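Local coordinates for protein succinate dehydrogenase subunit D (Mycolicibacterium smegmatis MC2 51, PDB 6LUM) that forms part of the membrane anchor of succinate dehydrogenase, binding heme and menaquinone and probably helping to pass electrons from succinate oxidation to the quinone, at residues B[99-104]-B[139-144]. Residues are numbered along the deposited sequence; the frame is centred on the assembly and turned at random.
Sequences ALLWLA and FTLVLG. With HEM (protoporphyrin IX containing Fe), chain S.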
ATOM      1  N   ALA B  99      12.282  32.513  32.715  1.00 24.51           N
ATOM      2  CA  ALA B  99      12.221  31.071  32.528  1.00 24.51           C
ATOM      3  C   ALA B  99      11.008  30.481  33.217  1.00 24.51           C
ATOM      4  O   ALA B  99      10.350  29.595  32.670  1.00 24.51           O
ATOM      5  CB  ALA B  99      13.490  30.425  33.051  1.00 24.51           C
ATOM      6  N   LEU B 100      10.693  30.952  34.420  1.00  6.36           N
ATOM      7  CA  LEU B 100       9.511  30.471  35.117  1.00  6.36           C
ATOM      8  C   LEU B 100       8.254  30.743  34.309  1.00  6.36           C
ATOM      9  O   LEU B 100       7.440  29.844  34.102  1.00  6.36           O
ATOM     10  CB  LEU B 100       9.434  31.116  36.495  1.00  6.36           C
ATOM     11  CG  LEU B 100       8.305  30.788  37.456  1.00  6.36           C
ATOM     12  CD1 LEU B 100       8.114  29.322  37.576  1.00  6.36           C
ATOM     13  CD2 LEU B 100       8.635  31.360  38.777  1.00  6.36           C
ATOM     14  N   LEU B 101       8.090  31.967  33.808  1.00  5.19           N
ATOM     15  CA  LEU B 101       6.908  32.296  33.017  1.00  5.19           C
ATOM     16  C   LEU B 101       6.789  31.408  31.795  1.00  5.19           C
ATOM     17  O   LEU B 101       5.739  30.813  31.551  1.00  5.19           O
ATOM     18  CB  LEU B 101       6.948  33.759  32.597  1.00  5.19           C
ATOM     19  CG  LEU B 101       5.895  34.238  31.606  1.00  5.19           C
ATOM     20  CD1 LEU B 101       4.624  34.590  32.308  1.00  5.19           C
ATOM     21  CD2 LEU B 101       6.424  35.426  30.895  1.00  5.19           C
ATOM     22  N   TRP B 102       7.859  31.293  31.018  1.00  4.90           N
ATOM     23  CA  TRP B 102       7.754  30.562  29.761  1.00  4.90           C
ATOM     24  C   TRP B 102       7.558  29.072  29.994  1.00  4.90           C
ATOM     25  O   TRP B 102       6.643  28.467  29.425  1.00  4.90           O
ATOM     26  CB  TRP B 102       8.975  30.848  28.895  1.00  4.90           C
ATOM     27  CG  TRP B 102       8.753  32.087  28.133  1.00  4.90           C
ATOM     28  CD1 TRP B 102       8.936  33.346  28.573  1.00  4.90           C
ATOM     29  CD2 TRP B 102       8.223  32.195  26.815  1.00  4.90           C
ATOM     30  NE1 TRP B 102       8.578  34.242  27.610  1.00  4.90           N
ATOM     31  CE2 TRP B 102       8.139  33.556  26.515  1.00  4.90           C
ATOM     32  CE3 TRP B 102       7.829  31.269  25.852  1.00  4.90           C
ATOM     33  CZ2 TRP B 102       7.678  34.019  25.295  1.00  4.90           C
ATOM     34  CZ3 TRP B 102       7.372  31.730  24.645  1.00  4.90           C
ATOM     35  CH2 TRP B 102       7.301  33.090  24.376  1.00  4.90           C
ATOM     36  N   LEU B 103       8.383  28.461  30.843  1.00  5.28           N
ATOM     37  CA  LEU B 103       8.235  27.039  31.118  1.00  5.28           C
ATOM     38  C   LEU B 103       6.879  26.732  31.727  1.00  5.28           C
ATOM     39  O   LEU B 103       6.218  25.776  31.322  1.00  5.28           O
ATOM     40  CB  LEU B 103       9.348  26.565  32.040  1.00  5.28           C
ATOM     41  CG  LEU B 103      10.713  26.364  31.399  1.00  5.28           C
ATOM     42  CD1 LEU B 103      11.661  25.820  32.409  1.00  5.28           C
ATOM     43  CD2 LEU B 103      10.617  25.439  30.230  1.00  5.28           C
ATOM     44  N   ALA B 104       6.438  27.531  32.699  1.00  5.46           N
ATOM     45  CA  ALA B 104       5.183  27.245  33.373  1.00  5.46           C
ATOM     46  C   ALA B 104       4.000  27.397  32.438  1.00  5.46           C
ATOM     47  O   ALA B 104       3.084  26.577  32.466  1.00  5.46           O
ATOM     48  CB  ALA B 104       5.019  28.151  34.581  1.00  5.46           C
ATOM     49  N   PHE B 139      -1.870  35.458  25.366  1.00  9.39           N
ATOM     50  CA  PHE B 139      -2.047  36.730  26.050  1.00  9.39           C
ATOM     51  C   PHE B 139      -1.191  36.801  27.301  1.00  9.39           C
ATOM     52  O   PHE B 139      -0.499  37.795  27.537  1.00  9.39           O
ATOM     53  CB  PHE B 139      -3.512  36.937  26.403  1.00  9.39           C
ATOM     54  CG  PHE B 139      -3.777  38.201  27.154  1.00  9.39           C
ATOM     55  CD1 PHE B 139      -3.423  39.422  26.621  1.00  9.39           C
ATOM     56  CD2 PHE B 139      -4.385  38.171  28.389  1.00  9.39           C
ATOM     57  CE1 PHE B 139      -3.668  40.584  27.308  1.00  9.39           C
ATOM     58  CE2 PHE B 139      -4.634  39.331  29.076  1.00  9.39           C
ATOM     59  CZ  PHE B 139      -4.276  40.536  28.536  1.00  9.39           C
ATOM     60  N   THR B 140      -1.219  35.749  28.116  1.00  7.98           N
ATOM     61  CA  THR B 140      -0.430  35.764  29.342  1.00  7.98           C
ATOM     62  C   THR B 140       1.062  35.793  29.048  1.00  7.98           C
ATOM     63  O   THR B 140       1.813  36.506  29.717  1.00  7.98           O
ATOM     64  CB  THR B 140      -0.790  34.565  30.204  1.00  7.98           C
ATOM     65  OG1 THR B 140      -2.082  34.776  30.772  1.00  7.98           O
ATOM     66  CG2 THR B 140       0.190  34.408  31.315  1.00  7.98           C
ATOM     67  N   LEU B 141       1.511  35.060  28.034  1.00  6.92           N
ATOM     68  CA  LEU B 141       2.929  35.073  27.700  1.00  6.92           C
ATOM     69  C   LEU B 141       3.381  36.442  27.216  1.00  6.92           C
ATOM     70  O   LEU B 141       4.430  36.927  27.641  1.00  6.92           O
ATOM     71  CB  LEU B 141       3.237  34.013  26.653  1.00  6.92           C
ATOM     72  CG  LEU B 141       3.469  32.611  27.189  1.00  6.92           C
ATOM     73  CD1 LEU B 141       3.732  31.673  26.062  1.00  6.92           C
ATOM     74  CD2 LEU B 141       4.622  32.624  28.117  1.00  6.92           C
ATOM     75  N   VAL B 142       2.614  37.093  26.338  1.00  8.17           N
ATOM     76  CA  VAL B 142       3.073  38.391  25.852  1.00  8.17           C
ATOM     77  C   VAL B 142       2.982  39.448  26.943  1.00  8.17           C
ATOM     78  O   VAL B 142       3.841  40.327  27.025  1.00  8.17           O
ATOM     79  CB  VAL B 142       2.321  38.831  24.581  1.00  8.17           C
ATOM     80  CG1 VAL B 142       2.312  37.726  23.558  1.00  8.17           C
ATOM     81  CG2 VAL B 142       0.932  39.292  24.892  1.00  8.17           C
ATOM     82  N   LEU B 143       1.993  39.366  27.830  1.00  7.52           N
ATOM     83  CA  LEU B 143       1.902  40.353  28.897  1.00  7.52           C
ATOM     84  C   LEU B 143       3.031  40.186  29.905  1.00  7.52           C
ATOM     85  O   LEU B 143       3.661  41.169  30.316  1.00  7.52           O
ATOM     86  CB  LEU B 143       0.548  40.246  29.582  1.00  7.52           C
ATOM     87  CG  LEU B 143       0.224  41.383  30.531  1.00  7.52           C
ATOM     88  CD1 LEU B 143       0.319  42.695  29.804  1.00  7.52           C
ATOM     89  CD2 LEU B 143      -1.150  41.184  31.104  1.00  7.52           C
ATOM     90  N   GLY B 144       3.309  38.952  30.318  1.00  4.23           N
ATOM     91  CA  GLY B 144       4.409  38.728  31.231  1.00  4.23           C
ATOM     92  C   GLY B 144       5.746  39.094  30.631  1.00  4.23           C
ATOM     93  O   GLY B 144       6.588  39.699  31.294  1.00  4.23           O
TER
HETATM   94  CHA HEM S 202       5.599  36.865  39.632  1.00 12.45           C
HETATM   95  CHB HEM S 202       4.272  36.407  44.238  1.00 12.45           C
HETATM   96  CHC HEM S 202       3.200  31.842  43.367  1.00 12.45           C
HETATM   97  CHD HEM S 202       4.962  32.221  38.883  1.00 12.45           C
HETATM   98  C1A HEM S 202       5.382  36.975  40.971  1.00 12.45           C
HETATM   99  C2A HEM S 202       6.056  38.021  41.694  1.00 12.45           C
HETATM  100  C3A HEM S 202       5.684  37.901  42.952  1.00 12.45           C
HETATM  101  C4A HEM S 202       4.789  36.777  43.034  1.00 12.45           C
HETATM  102  CMA HEM S 202       6.076  38.737  44.180  1.00 12.45           C
HETATM  103  CAA HEM S 202       6.993  39.022  40.968  1.00 12.45           C
HETATM  104  CBA HEM S 202       8.100  39.670  41.790  1.00 12.45           C
HETATM  105  CGA HEM S 202       9.422  39.020  41.534  1.00 12.45           C
HETATM  106  O1A HEM S 202      10.366  39.246  42.321  1.00 12.45           O
HETATM  107  O2A HEM S 202       9.533  38.267  40.551  1.00 12.45           O
HETATM  108  C1B HEM S 202       3.837  35.142  44.405  1.00 12.45           C
HETATM  109  C2B HEM S 202       3.208  34.640  45.579  1.00 12.45           C
HETATM  110  C3B HEM S 202       2.911  33.364  45.346  1.00 12.45           C
HETATM  111  C4B HEM S 202       3.331  33.049  44.000  1.00 12.45           C
HETATM  112  CMB HEM S 202       2.996  35.504  46.833  1.00 12.45           C
HETATM  113  CAB HEM S 202       2.211  32.350  46.267  1.00 12.45           C
HETATM  114  CBB HEM S 202       1.458  32.714  47.303  1.00 12.45           C
HETATM  115  C1C HEM S 202       3.581  31.566  42.079  1.00 12.45           C
HETATM  116  C2C HEM S 202       3.408  30.302  41.415  1.00 12.45           C
HETATM  117  C3C HEM S 202       3.902  30.415  40.180  1.00 12.45           C
HETATM  118  C4C HEM S 202       4.381  31.749  40.026  1.00 12.45           C
HETATM  119  CMC HEM S 202       2.763  29.083  42.097  1.00 12.45           C
HETATM  120  CAC HEM S 202       3.990  29.409  39.019  1.00 12.45           C
HETATM  121  CBC HEM S 202       3.397  28.218  39.021  1.00 12.45           C
HETATM  122  C1D HEM S 202       5.289  33.522  38.665  1.00 12.45           C
HETATM  123  C2D HEM S 202       5.793  34.096  37.457  1.00 12.45           C
HETATM  124  C3D HEM S 202       5.977  35.388  37.644  1.00 12.45           C
HETATM  125  C4D HEM S 202       5.597  35.669  38.996  1.00 12.45           C
HETATM  126  CMD HEM S 202       6.053  33.327  36.173  1.00 12.45           C
HETATM  127  CAD HEM S 202       6.504  36.391  36.608  1.00 12.45           C
HETATM  128  CBD HEM S 202       5.438  37.448  36.374  1.00 12.45           C
HETATM  129  CGD HEM S 202       5.736  38.198  35.121  1.00 12.45           C
HETATM  130  O1D HEM S 202       5.032  39.188  34.835  1.00 12.45           O
HETATM  131  O2D HEM S 202       6.683  37.800  34.419  1.00 12.45           O
HETATM  132  NA  HEM S 202       4.538  36.200  41.779  1.00 12.45           N
HETATM  133  NB  HEM S 202       3.898  34.164  43.449  1.00 12.45           N
HETATM  134  NC  HEM S 202       4.185  32.430  41.200  1.00 12.45           N
HETATM  135  ND  HEM S 202       5.190  34.509  39.596  1.00 12.45           N
HETATM  136 FE   HEM S 202       4.405  34.332  41.487  1.00 12.45          FE
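Leu141 reaches from helix 123-149 to Trp102 and Leu101 on helix 91-119, a worked example of two antiparallel transmembrane helices joined by apolar side chains. The short helical segments run at 171° to each other with their axes 10.2 Å apart, a separation filled mainly by these three residues. In Leu141, CG lies beside the backbone N and anti to the carbonyl carbon (chi1 -84°), which turns it toward Trp102. The two methyls of Leu141 divide the indole between them. Leu141 CD2 sits over the face of the five-membered ring of Trp102, 4.0 Å from its centroid and 15° off the ring normal, a CH-pi contact; Leu141 CD1 meets the six-membered ring, coming nearest to CZ3 of Trp102 at 3.9 Å. Leu101 CG lies 4.0 Å from Leu141 CD2, so one methyl is shared by both partners. Leu101 CD2 lies against the main chain of Gly144, 3.7 Å from Gly144 C; with no side chain there, the leucine methyl rests directly on the backbone. Val48 of the subunit C chain also packs on Leu101. Two redox ligands, a heme and a menaquinone-9, lie against these residues. The heme methyl CMD lies 3.7 Å from Leu101 CB and 3.6 Å from Leu100 CG, while Trp102 touches the bound menaquinone-9. The indole NE1 is hydrogen-bonded to OG of Ser145, one residue beyond 139-144, and that same OG is hydrogen-bonded to Leu141 O. The chemistry therefore combines dispersion and CH-pi contact with a polar link at the indole N-H, which ties Trp102 to the opposite helix and probably helps fix the orientation of a ring that meets both Leu141 and the bound menaquinone-9.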